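Local coordinates for protein alanine racemase (Oenococcus oeni PSU-1, PDB 3HUR) that is a member of the alanine racemase family, pairing an N-terminal TIM-barrel domain with a C-terminal domain built mainly of beta strands, at residues Glu143-Lys148 / Ile192-Asp197; Leu123-Ala128 / Leu157-Val162; Trp11-Leu16 / Ile373-Leu378. One frame throughout, in Å; residues are numbered along the deposited sequence.

Contact 1 (Glu143-Lys148 / Ile192-Asp197); sequences EISAAK and INQGFD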
loop_
_atom_site.group_PDB
_atom_site.type_symbol
_atom_site.label_atom_id
_atom_site.label_comp_id
_atom_site.label_asym_id
_atom_site.label_seq_id
_atom_site.Cartn_x
_atom_site.Cartn_y
_atom_site.Cartn_z
ATOM N N GLU A 143 20.197 -44.863 12.450
ATOM C CA GLU A 143 18.737 -44.761 12.282
ATOM C C GLU A 143 18.278 -45.058 10.839
ATOM O O GLU A 143 17.219 -45.669 10.625
ATOM C CB GLU A 143 18.252 -43.381 12.731
ATOM C CG GLU A 143 18.287 -43.133 14.255
ATOM C CD GLU A 143 17.527 -41.851 14.642
ATOM O OE1 GLU A 143 17.367 -40.962 13.759
ATOM O OE2 GLU A 143 17.075 -41.728 15.808
ATOM N N ILE A 144 19.087 -44.664 9.859
ATOM C CA ILE A 144 18.747 -44.905 8.469
ATOM C C ILE A 144 18.771 -46.399 8.203
ATOM O O ILE A 144 17.817 -46.940 7.647
ATOM C CB ILE A 144 19.678 -44.142 7.508
ATOM C CG1 ILE A 144 19.409 -42.639 7.617
ATOM C CG2 ILE A 144 19.502 -44.608 6.064
ATOM C CD1 ILE A 144 20.609 -41.754 7.302
ATOM N N SER A 145 19.834 -47.089 8.636
ATOM C CA SER A 145 19.874 -48.544 8.449
ATOM C C SER A 145 18.836 -49.258 9.319
ATOM O O SER A 145 18.265 -50.244 8.880
ATOM C CB SER A 145 21.286 -49.140 8.621
ATOM O OG SER A 145 21.780 -48.946 9.918
ATOM N N ALA A 146 18.539 -48.760 10.514
ATOM C CA ALA A 146 17.396 -49.321 11.255
ATOM C C ALA A 146 16.170 -49.232 10.378
ATOM O O ALA A 146 15.431 -50.205 10.223
ATOM C CB ALA A 146 17.160 -48.617 12.535
ATOM N N ALA A 147 15.994 -48.079 9.743
ATOM C CA ALA A 147 14.793 -47.810 8.965
ATOM C C ALA A 147 14.735 -48.661 7.707
ATOM O O ALA A 147 13.664 -49.138 7.336
ATOM C CB ALA A 147 14.727 -46.332 8.620
ATOM N N LYS A 148 15.882 -48.853 7.052
ATOM C CA LYS A 148 15.954 -49.683 5.816
ATOM C C LYS A 148 15.597 -51.131 6.094
ATOM O O LYS A 148 15.010 -51.790 5.239
ATOM C CB LYS A 148 17.347 -49.637 5.213
ATOM C CG LYS A 148 17.480 -50.359 3.888
ATOM C CD LYS A 148 18.950 -50.320 3.369
ATOM C CE LYS A 148 19.092 -50.800 1.893
ATOM N NZ LYS A 148 18.460 -52.133 1.629
ATOM N N ILE A 192 26.208 -43.656 1.926
ATOM C CA ILE A 192 27.171 -44.628 1.366
ATOM C C ILE A 192 27.191 -45.862 2.281
ATOM O O ILE A 192 27.023 -45.735 3.489
ATOM C CB ILE A 192 28.604 -44.053 1.232
ATOM C CG1 ILE A 192 28.653 -42.800 0.332
ATOM C CG2 ILE A 192 29.571 -45.113 0.668
ATOM C CD1 ILE A 192 29.166 -43.068 -1.101
ATOM N N ASN A 193 27.328 -47.054 1.700
ATOM C CA ASN A 193 27.384 -48.318 2.490
ATOM C C ASN A 193 26.052 -48.694 3.179
ATOM O O ASN A 193 26.010 -49.643 3.980
ATOM C CB ASN A 193 28.507 -48.309 3.591
ATOM C CG ASN A 193 29.932 -48.097 3.030
ATOM O OD1 ASN A 193 30.236 -48.454 1.884
ATOM N ND2 ASN A 193 30.805 -47.523 3.855
ATOM N N GLN A 194 24.979 -47.946 2.903
ATOM C CA GLN A 194 23.637 -48.338 3.387
ATOM C C GLN A 194 23.008 -49.401 2.511
ATOM O O GLN A 194 22.117 -50.100 2.943
ATOM C CB GLN A 194 22.713 -47.125 3.473
ATOM C CG GLN A 194 23.201 -46.086 4.473
ATOM C CD GLN A 194 22.940 -46.473 5.911
ATOM O OE1 GLN A 194 22.404 -47.558 6.202
ATOM N NE2 GLN A 194 23.294 -45.569 6.829
ATOM N N GLY A 195 23.476 -49.522 1.283
ATOM C CA GLY A 195 22.971 -50.550 0.376
ATOM C C GLY A 195 21.728 -50.183 -0.432
ATOM O O GLY A 195 21.056 -51.079 -0.973
ATOM N N PHE A 196 21.427 -48.879 -0.534
ATOM C CA PHE A 196 20.211 -48.437 -1.214
ATOM C C PHE A 196 20.357 -48.648 -2.692
ATOM O O PHE A 196 21.352 -48.255 -3.260
ATOM C CB PHE A 196 19.931 -46.943 -0.977
ATOM C CG PHE A 196 19.293 -46.641 0.336
ATOM C CD1 PHE A 196 18.105 -47.235 0.683
ATOM C CD2 PHE A 196 19.873 -45.747 1.204
ATOM C CE1 PHE A 196 17.509 -46.974 1.888
ATOM C CE2 PHE A 196 19.293 -45.468 2.429
ATOM C CZ PHE A 196 18.111 -46.074 2.777
ATOM N N ASP A 197 19.350 -49.242 -3.320
ATOM C CA ASP A 197 19.280 -49.234 -4.787
ATOM C C ASP A 197 19.432 -47.778 -5.232
ATOM O O ASP A 197 18.609 -46.953 -4.920
ATOM C CB ASP A 197 17.960 -49.841 -5.265
ATOM C CG ASP A 197 17.770 -49.754 -6.781
ATOM O OD1 ASP A 197 18.503 -49.005 -7.476
ATOM O OD2 ASP A 197 16.855 -50.439 -7.292
#

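Contact 2 (Leu123-Ala128 / Leu157-Val162); sequences LKVSLA and LDLFSV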
loop_
_atom_site.group_PDB
_atom_site.type_symbol
_atom_site.label_atom_id
_atom_site.label_comp_id
_atom_site.label_asym_id
_atom_site.label_seq_id
_atom_site.Cartn_x
_atom_site.Cartn_y
_atom_site.Cartn_z
ATOM N N LEU A 123 1.798 -49.164 0.612
ATOM C CA LEU A 123 2.079 -47.782 0.988
ATOM C C LEU A 123 3.421 -47.395 0.417
ATOM O O LEU A 123 4.440 -48.024 0.744
ATOM C CB LEU A 123 2.132 -47.627 2.511
ATOM C CG LEU A 123 2.390 -46.208 3.047
ATOM C CD1 LEU A 123 1.234 -45.248 2.683
ATOM C CD2 LEU A 123 2.622 -46.204 4.554
ATOM N N LYS A 124 3.428 -46.354 -0.421
ATOM C CA LYS A 124 4.667 -45.871 -1.038
ATOM C C LYS A 124 5.224 -44.725 -0.183
ATOM O O LYS A 124 4.490 -43.778 0.138
ATOM C CB LYS A 124 4.411 -45.367 -2.439
ATOM C CG LYS A 124 3.646 -46.338 -3.303
ATOM C CD LYS A 124 3.543 -45.824 -4.719
ATOM C CE LYS A 124 3.133 -46.876 -5.682
ATOM N NZ LYS A 124 3.655 -46.449 -7.008
ATOM N N VAL A 125 6.510 -44.834 0.169
ATOM C CA VAL A 125 7.125 -44.008 1.180
ATOM C C VAL A 125 8.423 -43.463 0.653
ATOM O O VAL A 125 9.012 -44.062 -0.229
ATOM C CB VAL A 125 7.384 -44.793 2.485
ATOM C CG1 VAL A 125 6.054 -45.239 3.120
ATOM C CG2 VAL A 125 8.322 -45.971 2.239
ATOM N N SER A 126 8.845 -42.320 1.174
ATOM C CA SER A 126 10.081 -41.687 0.784
ATOM C C SER A 126 10.866 -41.399 2.020
ATOM O O SER A 126 10.337 -40.936 3.007
ATOM C CB SER A 126 9.857 -40.343 0.079
ATOM O OG SER A 126 9.519 -40.541 -1.270
ATOM N N LEU A 127 12.159 -41.593 1.931
ATOM C CA LEU A 127 12.999 -41.490 3.079
ATOM C C LEU A 127 13.816 -40.233 2.898
ATOM O O LEU A 127 14.550 -40.072 1.917
ATOM C CB LEU A 127 13.871 -42.723 3.107
ATOM C CG LEU A 127 14.653 -43.028 4.357
ATOM C CD1 LEU A 127 13.718 -43.364 5.491
ATOM C CD2 LEU A 127 15.511 -44.224 3.965
ATOM N N ALA A 128 13.649 -39.317 3.833
ATOM C CA ALA A 128 14.208 -37.994 3.695
ATOM C C ALA A 128 15.479 -37.958 4.494
ATOM O O ALA A 128 15.479 -38.300 5.668
ATOM C CB ALA A 128 13.229 -36.952 4.211
ATOM N N LEU A 157 5.500 -51.903 2.266
ATOM C CA LEU A 157 6.171 -50.609 2.083
ATOM C C LEU A 157 6.953 -50.607 0.786
ATOM O O LEU A 157 7.736 -51.490 0.530
ATOM C CB LEU A 157 7.108 -50.276 3.243
ATOM C CG LEU A 157 6.379 -50.082 4.573
ATOM C CD1 LEU A 157 7.400 -49.884 5.712
ATOM C CD2 LEU A 157 5.385 -48.891 4.474
ATOM N N ASP A 158 6.737 -49.606 -0.037
ATOM C CA ASP A 158 7.435 -49.522 -1.282
ATOM C C ASP A 158 8.233 -48.235 -1.243
ATOM O O ASP A 158 7.669 -47.169 -1.225
ATOM C CB ASP A 158 6.429 -49.524 -2.404
ATOM C CG ASP A 158 7.046 -49.277 -3.715
ATOM O OD1 ASP A 158 8.279 -49.166 -3.754
ATOM O OD2 ASP A 158 6.294 -49.177 -4.710
ATOM N N LEU A 159 9.550 -48.349 -1.196
ATOM C CA LEU A 159 10.413 -47.202 -1.123
ATOM C C LEU A 159 10.450 -46.514 -2.485
ATOM O O LEU A 159 10.909 -47.072 -3.463
ATOM C CB LEU A 159 11.793 -47.650 -0.721
ATOM C CG LEU A 159 12.796 -46.568 -0.394
ATOM C CD1 LEU A 159 12.267 -45.622 0.654
ATOM C CD2 LEU A 159 14.093 -47.255 0.072
ATOM N N PHE A 160 9.937 -45.286 -2.523
ATOM C CA PHE A 160 9.765 -44.550 -3.745
ATOM C C PHE A 160 10.989 -43.737 -4.008
ATOM O O PHE A 160 11.363 -43.541 -5.155
ATOM C CB PHE A 160 8.539 -43.613 -3.622
ATOM C CG PHE A 160 8.262 -42.838 -4.859
ATOM C CD1 PHE A 160 8.725 -41.540 -5.002
ATOM C CD2 PHE A 160 7.583 -43.416 -5.910
ATOM C CE1 PHE A 160 8.495 -40.833 -6.170
ATOM C CE2 PHE A 160 7.344 -42.710 -7.087
ATOM C CZ PHE A 160 7.796 -41.413 -7.208
ATOM N N SER A 161 11.598 -43.221 -2.948
ATOM C CA SER A 161 12.765 -42.341 -3.082
ATOM C C SER A 161 13.511 -42.284 -1.775
ATOM O O SER A 161 12.901 -42.406 -0.707
ATOM C CB SER A 161 12.355 -40.891 -3.463
ATOM O OG SER A 161 13.273 -40.279 -4.380
ATOM N N VAL A 162 14.821 -42.072 -1.870
ATOM C CA VAL A 162 15.625 -41.652 -0.751
ATOM C C VAL A 162 16.185 -40.345 -1.220
ATOM O O VAL A 162 16.833 -40.295 -2.283
ATOM C CB VAL A 162 16.796 -42.611 -0.447
ATOM C CG1 VAL A 162 17.631 -42.060 0.713
ATOM C CG2 VAL A 162 16.276 -43.999 -0.155
#

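Contact 3 (Trp11-Leu16 / Ile373-Leu378); sequences WVSVDL and IYTGDL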
loop_
_atom_site.group_PDB
_atom_site.type_symbol
_atom_site.label_atom_id
_atom_site.label_comp_id
_atom_site.label_asym_id
_atom_site.label_seq_id
_atom_site.Cartn_x
_atom_site.Cartn_y
_atom_site.Cartn_z
ATOM N N TRP A 11 -5.678 -10.581 -18.146
ATOM C CA TRP A 11 -5.524 -11.961 -17.746
ATOM C C TRP A 11 -4.042 -12.406 -17.793
ATOM O O TRP A 11 -3.198 -11.717 -18.375
ATOM C CB TRP A 11 -6.379 -12.849 -18.649
ATOM C CG TRP A 11 -5.987 -12.845 -20.074
ATOM C CD1 TRP A 11 -5.121 -13.693 -20.686
ATOM C CD2 TRP A 11 -6.467 -11.952 -21.097
ATOM N NE1 TRP A 11 -5.003 -13.366 -22.034
ATOM C CE2 TRP A 11 -5.817 -12.299 -22.299
ATOM C CE3 TRP A 11 -7.381 -10.887 -21.108
ATOM C CZ2 TRP A 11 -6.067 -11.651 -23.482
ATOM C CZ3 TRP A 11 -7.597 -10.228 -22.277
ATOM C CH2 TRP A 11 -6.957 -10.613 -23.456
ATOM N N VAL A 12 -3.740 -13.539 -17.165
ATOM C CA VAL A 12 -2.402 -14.169 -17.206
ATOM C C VAL A 12 -2.505 -15.302 -18.153
ATOM O O VAL A 12 -3.294 -16.203 -17.945
ATOM C CB VAL A 12 -1.949 -14.824 -15.889
ATOM C CG1 VAL A 12 -0.552 -15.479 -16.076
ATOM C CG2 VAL A 12 -1.920 -13.814 -14.774
ATOM N N SER A 13 -1.681 -15.243 -19.190
ATOM C CA SER A 13 -1.695 -16.201 -20.263
ATOM C C SER A 13 -0.542 -17.183 -19.990
ATOM O O SER A 13 0.596 -16.769 -19.850
ATOM C CB SER A 13 -1.476 -15.448 -21.573
ATOM O OG SER A 13 -1.340 -16.375 -22.611
ATOM N N VAL A 14 -0.856 -18.464 -19.949
ATOM C CA VAL A 14 0.053 -19.512 -19.565
ATOM C C VAL A 14 0.196 -20.534 -20.721
ATOM O O VAL A 14 -0.749 -21.238 -21.072
ATOM C CB VAL A 14 -0.494 -20.280 -18.344
ATOM C CG1 VAL A 14 0.455 -21.420 -17.992
ATOM C CG2 VAL A 14 -0.749 -19.346 -17.147
ATOM N N ASP A 15 1.371 -20.610 -21.311
ATOM C CA ASP A 15 1.598 -21.489 -22.442
ATOM C C ASP A 15 2.096 -22.866 -21.975
ATOM O O ASP A 15 3.259 -23.021 -21.549
ATOM C CB ASP A 15 2.625 -20.835 -23.346
ATOM C CG ASP A 15 3.161 -21.775 -24.364
ATOM O OD1 ASP A 15 2.780 -22.964 -24.317
ATOM O OD2 ASP A 15 3.975 -21.319 -25.185
ATOM N N LEU A 16 1.231 -23.860 -22.060
ATOM C CA LEU A 16 1.530 -25.149 -21.444
ATOM C C LEU A 16 2.546 -25.912 -22.215
ATOM O O LEU A 16 3.214 -26.758 -21.631
ATOM C CB LEU A 16 0.278 -26.008 -21.277
ATOM C CG LEU A 16 -0.754 -25.481 -20.267
ATOM C CD1 LEU A 16 -2.063 -26.272 -20.304
ATOM C CD2 LEU A 16 -0.148 -25.466 -18.863
ATOM N N ILE A 373 -5.505 -17.933 -18.258
ATOM C CA ILE A 373 -5.918 -18.437 -19.547
ATOM C C ILE A 373 -4.805 -19.335 -20.153
ATOM O O ILE A 373 -3.632 -18.973 -20.150
ATOM C CB ILE A 373 -6.213 -17.250 -20.498
ATOM C CG1 ILE A 373 -7.362 -16.364 -19.919
ATOM C CG2 ILE A 373 -6.566 -17.715 -21.926
ATOM C CD1 ILE A 373 -8.618 -17.100 -19.445
ATOM N N TYR A 374 -5.170 -20.494 -20.685
ATOM C CA TYR A 374 -4.166 -21.402 -21.216
ATOM C C TYR A 374 -4.141 -21.365 -22.731
ATOM O O TYR A 374 -5.169 -21.557 -23.373
ATOM C CB TYR A 374 -4.403 -22.807 -20.654
ATOM C CG TYR A 374 -4.385 -22.761 -19.161
ATOM C CD1 TYR A 374 -5.554 -22.572 -18.424
ATOM C CD2 TYR A 374 -3.178 -22.809 -18.473
ATOM C CE1 TYR A 374 -5.516 -22.458 -17.022
ATOM C CE2 TYR A 374 -3.128 -22.723 -17.090
ATOM C CZ TYR A 374 -4.266 -22.538 -16.373
ATOM O OH TYR A 374 -4.129 -22.440 -15.024
ATOM N N THR A 375 -2.962 -21.140 -23.300
ATOM C CA THR A 375 -2.787 -21.122 -24.774
ATOM C C THR A 375 -1.933 -22.272 -25.241
ATOM O O THR A 375 -1.287 -22.914 -24.431
ATOM C CB THR A 375 -2.025 -19.889 -25.243
ATOM O OG1 THR A 375 -0.693 -19.956 -24.726
ATOM C CG2 THR A 375 -2.705 -18.594 -24.767
ATOM N N GLY A 376 -1.935 -22.502 -26.557
ATOM C CA GLY A 376 -1.064 -23.485 -27.225
ATOM C C GLY A 376 -1.728 -24.815 -27.520
ATOM O O GLY A 376 -2.764 -25.127 -26.958
ATOM N N ASP A 377 -1.112 -25.599 -28.409
ATOM C CA ASP A 377 -1.687 -26.856 -28.917
ATOM C C ASP A 377 -1.906 -27.814 -27.771
ATOM O O ASP A 377 -2.941 -28.459 -27.670
ATOM C CB ASP A 377 -0.751 -27.521 -29.961
ATOM C CG ASP A 377 -0.628 -26.720 -31.296
ATOM O OD1 ASP A 377 -1.508 -25.877 -31.630
ATOM O OD2 ASP A 377 0.360 -26.964 -32.039
ATOM N N LEU A 378 -0.930 -27.915 -26.888
ATOM C CA LEU A 378 -1.110 -28.770 -25.702
ATOM C C LEU A 378 -2.360 -28.405 -24.903
ATOM O O LEU A 378 -3.065 -29.263 -24.410
ATOM C CB LEU A 378 0.100 -28.651 -24.787
ATOM C CG LEU A 378 0.842 -29.902 -24.347
ATOM C CD1 LEU A 378 1.789 -29.479 -23.223
ATOM C CD2 LEU A 378 -0.121 -31.006 -23.919
#

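Contact 1 (Glu143-Lys148 / Ile192-Asp197)
Gln-194 and Phe-196 reach from a loop to the flank of helix 141-153, where Ile-144, Ser-145 and Lys-148 receive them. Gln-194 leaves its backbone with CG beside the N, and a bend at chi2 (-77°) sets CD beside Ile-144 and Ser-145. Its OE1 lies 3.1 Å from Ser-145 CB, and its CD 3.9 Å from Ile-144 CG2. No hydrogen bond joins the two segments; instead, Gln-194 NE2 is gripped by the carbonyl oxygens of Ala-141 and Leu-190, which would fix the rotation of the amide. Ile-144 CG2 meets the Phe-196 ring at its edge, near the ring plane, 3.7 Å from CE2; the isoleucine stands roughly perpendicular to the phenylalanine side chain. Lys-148 and Phe-196 run alongside in opposite senses, Lys-148 CG resting 3.9 Å from Phe-196 CE1. The lysine is extended as far as CE and turns only at chi4 (-52°). Its CD is 3.2 Å from Gln-194 O and its CE 3.5 Å from Gly-195 O, while NZ forms a salt bridge with Asp-152. At the backbone conformation of Gly-195 a CB would be jammed against the preceding carbonyl oxygen. Phe-196 also packs on Leu-159 and Val-162 of strand 157-163, so the arrangement is typical of the outer layer of a TIM barrel, where a helix and the loop leading into the next strand cover the strands.

Contact 2 (Leu123-Ala128 / Leu157-Val162)
The Phe-160 ring meets Ser-126 at its edge, OG lying near the ring plane 3.9 Å from CD1; beyond the two segments the ring meets that of Tyr-36, with the planes at about 30°, and touches Val-104. The other flat group, the Asp-158 carboxylate, accompanies Lys-124 in the same direction, but OD2 stays 4.4 Å from Lys-124 NZ, too far for a salt bridge. On the opposite face Leu-123 and Leu-157 run alongside each other, CD2 to CD2 at 3.9 Å, and Leu-157 CD2 also reaches Val-125 CG1. Four backbone hydrogen bonds join the parallel strands. The straightest runs from Phe-160 N to Val-125 O at 2.8 Å, with 174° at the hydrogen. Phe-160 is an extra residue between the Val-125/Leu-159 and Leu-127/Val-162 pairs, a beta bulge, and its psi of -36° departs from the strand value; beyond it Leu-127 N bonds Ser-161 O at 2.9 Å. Leu-159 CD1 approaches Leu-127 CB at 4.1 Å. These are the two strands of a beta-alpha-beta unit whose crossover is helix 141-153; strand 103-107 flanks 123-128 on its other edge, and strand 201-202 follows 157-163 in the parallel barrel sheet.

Contact 3 (Trp11-Leu16 / Ile373-Leu378)
Val-14 and Leu-16 close on Tyr-374 to form the tightly packed face of this parallel strand pair. Val-14 and Tyr-374 extend from the sheet as neighbours in the same direction, with Val-14 CB 3.7 Å from Tyr-374 CD2 and CG1 set against CE2. Leu-16 comes in at a slant, its CG 4.0 Å from the same CD2. The tyrosine OH is hydrogen-bonded to Leu-46 O, which would hold the ring in place from its far end. Farther along, Leu-378 CD1 reaches Leu-16 O at 3.5 Å. Helix 48-57 covers this face, touching Leu-16, Tyr-374 and Leu-378.

The other face, carrying Ser-13, Asp-15, Ile-373 and Thr-375, is more polar and partly open to solvent; its contacts are few but not long. Ser-13 OG meets the Thr-375 methyl, CG2, at 3.4 Å, and the Thr-375 hydroxyl comes no nearer than 3.6 Å to Asp-15, at CA; no side-chain hydrogen bond spans these pairs. Asp-15 instead N-caps the helix that follows it, OD1 accepting from Ala-18 N. At the far end the face is more apolar: Ile-373 CG1 lies 3.6 Å from Trp-11 CD1, and the isoleucine also packs on Asp-70 of the second subunit.

Between the two faces run three backbone bonds. Ile-373 uses both N and O, to Val-12 O and from Val-14 N, whereas Thr-375 N reaches Val-14 O at 3.1 Å from above the carbonyl plane. Strand 10-15 is also paired, antiparallel, with strand 251-263. This is the mixed beta sheet of the C-terminal domain, completed, as in the alanine racemase fold, by a strand from the N terminus.

From the N terminus, strand 10-15 waits until almost the end of the chain for its partner, so contact 3 closes a loop of 356 residues, inside which contacts 1 and 2 are both nested. Within that loop the segments come in the order 123-128, 143-148, 157-162, 192-197, and contacts 1 and 2 therefore cross. They also touch: Phe-196 CZ of contact 1 lies 3.4 Å from Leu-127 CD2 of contact 2. Together they tie two neighbouring barrel strands, the helix between them and the loop after the next helix. Contact 3 lies on the opposite side of the chain's centre, about 35 Å from contact 2 between centres, and brings the two chain ends together in the other domain's sheet.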